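Local atomic coordinates of pilus assembly protein CpaE (PDB entry 4N0P), a protein that probably acts in pilus assembly and, as a full-length protein, probably binds and hydrolyses ATP, the piece described here being its receiver-like domain. Residues H88-D91 / S92-Q95; Q95-D98 / P99-V103. All coordinates share one frame; numbering follows the deposited sequence.

Contact 1 (H88-D91 / S92-Q95)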
# COMPACT_ATOMS: atom_id res chain seq x y z
N HIS A 88 11.23 10.11 5.57
CA HIS A 88 11.26 11.46 5.01
C HIS A 88 10.25 11.61 3.84
O HIS A 88 9.50 12.58 3.75
CB HIS A 88 12.68 11.80 4.55
CG HIS A 88 12.77 13.10 3.80
ND1 HIS A 88 12.66 14.32 4.46
CD2 HIS A 88 12.95 13.34 2.48
CE1 HIS A 88 12.75 15.25 3.52
NE2 HIS A 88 12.93 14.71 2.31
N LEU A 89 10.21 10.61 2.96
CA LEU A 89 9.30 10.64 1.82
C LEU A 89 7.85 10.49 2.27
O LEU A 89 6.97 11.08 1.64
CB LEU A 89 9.67 9.55 0.81
CG LEU A 89 10.96 9.79 -0.00
CD1 LEU A 89 11.44 8.50 -0.61
CD2 LEU A 89 10.74 10.79 -1.08
N LEU A 90 7.59 9.76 3.37
CA LEU A 90 6.22 9.62 3.90
C LEU A 90 5.71 10.97 4.43
O LEU A 90 4.52 11.27 4.26
CB LEU A 90 6.10 8.53 4.97
CG LEU A 90 6.12 7.10 4.44
CD1 LEU A 90 6.24 6.13 5.56
CD2 LEU A 90 4.87 6.76 3.64
N ASP A 91 6.61 11.79 5.00
CA ASP A 91 6.28 13.16 5.44
C ASP A 91 5.82 14.00 4.22
O ASP A 91 4.79 14.67 4.27
CB ASP A 91 7.50 13.82 6.14
CG ASP A 91 7.88 13.31 7.53
OD1 ASP A 91 7.00 12.76 8.23
OD2 ASP A 91 9.06 13.50 7.92
N SER A 92 6.56 13.88 3.09
CA SER A 92 6.22 14.57 1.83
C SER A 92 4.89 14.05 1.26
O SER A 92 4.07 14.83 0.76
CB SER A 92 7.33 14.39 0.81
OG SER A 92 8.55 14.96 1.27
N LEU A 93 4.65 12.73 1.35
CA LEU A 93 3.41 12.13 0.86
C LEU A 93 2.22 12.63 1.68
O LEU A 93 1.19 12.98 1.11
CB LEU A 93 3.47 10.59 0.90
CG LEU A 93 2.26 9.83 0.37
CD1 LEU A 93 2.06 10.07 -1.11
CD2 LEU A 93 2.36 8.32 0.65
N ALA A 94 2.38 12.69 3.01
CA ALA A 94 1.30 13.13 3.92
C ALA A 94 0.81 14.53 3.57
O ALA A 94 -0.38 14.79 3.71
CB ALA A 94 1.77 13.09 5.37
N GLN A 95 1.69 15.39 3.04
CA GLN A 95 1.33 16.76 2.65
C GLN A 95 0.38 16.81 1.46
O GLN A 95 -0.32 17.80 1.29
CB GLN A 95 2.59 17.58 2.32
CG GLN A 95 3.51 17.82 3.52
CD GLN A 95 4.63 18.74 3.14
OE1 GLN A 95 5.45 18.44 2.26
NE2 GLN A 95 4.66 19.92 3.75
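L89 and L93 are joined by the backbone near the C-terminal end of helix 83-94. This alpha-helix crosses from strand 74-77 to strand 102-107 in a beta-alpha-beta unit of the receiver-like fold. The contact covers about the last two turns of the helix.

Backbone bonds of the i to i+4 kind carry it. L93 N donates to L89 O at 2.9 Å, and A94 N donates to L90 O, also at 2.9 Å. S92 N reaches H88 O at 3.3 Å, a longer bond. The fourth, from Q95 N to D91 O, is weak, and its N-H...O angle of 139° is the poorest of the four.

The apolar groups lie on the buried side. L90 and L93 approach through one methyl each, CD2 to CD2 at 4.2 Å. L93 swings CG anti to its backbone N (chi1 -178°), whereas CG of L90 lies beside its own N. L89 and L93 also pack on L59 of helix 58-65.

The polar side chains are on more open ground. D91 forms a salt bridge through OD1 with R121. That bond ties this helix to the residue just after helix 112-120. S92 places OG beside its own N, 3.6 Å from H88 O, and its side chain touches V63 of helix 58-65.

Carbon atoms of two further side chains lie near backbone carbonyls of the preceding turn. CB of A94 lies 3.5 Å from L90 O. CG of Q95 lies 3.5 Å from D91 O.

Contact 2 (Q95-D98 / P99-V103); sequences QVCD and PGTKV
D98 to T101 form a type II beta turn, closed by a hydrogen bond from T101 N to D98 O at 3.2 Å. The N-H points well at the oxygen (158°), but the donor lies above the carbonyl plane, 41° out of it. A water donates to D98 O and to T101 O, at 3.0 Å from the latter, and so bridges the two ends of the turn. G100 has a positive phi (90°), as the third residue of a type II turn does.

T101 points its CB toward segment 95-98, and this atom is 3.3 Å from D98 O. OG1 sits beside the backbone N (chi1 -65°) and is hydrogen-bonded to T71 OG1 and P72 O. T71 OG1 also bonds D98 N, so both ends of the turn are tied to the same hydroxyl. In one of the two conformers of C97, its SG lies 4.2 Å from V103 CG2.

The turn follows helix 83-94 and leads into strand 102-107. K102 forms backbone bonds with V75 of strand 74-77 and with S73 just before it, while V103 bonds S124, just before strand 125-128. The side chain of K102 lies against L143 and Y144 of helix 133-144.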
# COMPACT_ATOMS: atom_id res chain seq x y z
N GLN A 95 1.69 15.39 3.04
CA GLN A 95 1.33 16.76 2.65
C GLN A 95 0.38 16.81 1.46
O GLN A 95 -0.32 17.80 1.29
CB GLN A 95 2.59 17.58 2.32
CG GLN A 95 3.51 17.82 3.52
CD GLN A 95 4.63 18.74 3.14
OE1 GLN A 95 5.45 18.44 2.26
NE2 GLN A 95 4.66 19.92 3.75
N VAL A 96 0.34 15.75 0.62
CA VAL A 96 -0.51 15.73 -0.58
C VAL A 96 -1.59 14.63 -0.49
O VAL A 96 -2.18 14.26 -1.50
CB VAL A 96 0.34 15.60 -1.89
CG1 VAL A 96 1.09 16.90 -2.20
CG2 VAL A 96 1.32 14.41 -1.82
N CYS A 97 -1.85 14.14 0.73
CA CYS A 97 -2.86 13.11 0.94
C CYS A 97 -4.17 13.71 1.31
O CYS A 97 -4.27 14.56 2.20
CB CYS A 97 -2.41 12.09 1.97
SG CYS A 97 -1.46 10.73 1.27
N ASP A 98 -5.18 13.26 0.62
CA ASP A 98 -6.50 13.75 0.83
C ASP A 98 -7.07 13.03 2.08
O ASP A 98 -6.64 11.90 2.35
CB ASP A 98 -7.27 13.54 -0.48
CG ASP A 98 -6.56 14.24 -1.67
OD1 ASP A 98 -5.51 14.91 -1.44
OD2 ASP A 98 -7.07 14.16 -2.80
N PRO A 99 -8.15 13.63 2.65
CA PRO A 99 -8.92 12.94 3.68
C PRO A 99 -9.54 11.71 3.06
O PRO A 99 -9.91 11.71 1.86
CB PRO A 99 -9.99 13.96 4.09
CG PRO A 99 -9.52 15.25 3.55
CD PRO A 99 -8.78 14.92 2.31
N GLY A 100 -9.60 10.65 3.85
CA GLY A 100 -10.15 9.38 3.42
C GLY A 100 -9.11 8.48 2.80
O GLY A 100 -9.40 7.29 2.63
N THR A 101 -7.92 9.02 2.41
CA THR A 101 -6.91 8.12 1.84
C THR A 101 -6.16 7.32 2.92
O THR A 101 -5.65 7.88 3.90
CB THR A 101 -5.90 8.95 0.99
OG1 THR A 101 -6.62 9.51 -0.12
CG2 THR A 101 -4.73 8.11 0.46
N LYS A 102 -6.06 6.03 2.70
CA LYS A 102 -5.27 5.13 3.57
C LYS A 102 -3.94 4.85 2.89
O LYS A 102 -3.88 4.78 1.66
CB LYS A 102 -6.03 3.82 3.82
CG LYS A 102 -7.32 4.05 4.63
CD LYS A 102 -8.05 2.76 4.91
CE LYS A 102 -9.45 3.00 5.45
NZ LYS A 102 -9.43 3.62 6.80
N VAL A 103 -2.89 4.67 3.69
CA VAL A 103 -1.57 4.38 3.13
C VAL A 103 -1.07 3.05 3.69
O VAL A 103 -1.09 2.81 4.90
CB VAL A 103 -0.55 5.55 3.38
CG1 VAL A 103 0.87 5.15 2.98
CG2 VAL A 103 -0.99 6.82 2.64
O HOH W 1 -4.77 10.66 4.51

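In the fold
Contacts 1 and 2 are consecutive along the chain and share Q95. Their centres are about 10 Å apart, on the same side of the domain centre. Contact 1 lies in the last part of helix 83-94; contact 2 turns the chain into strand 102-107, next to strand 74-77 in the parallel sheet. Together they cover the passage from the helix to the second strand of the beta-alpha-beta unit. They also meet directly: L93 CD2 of contact 1 packs on V103 CG2 of contact 2 at 4.2 Å, so this part of the helix rests on the start of the strand. Contact 1 is partly buried, whereas contact 2 lies at the surface.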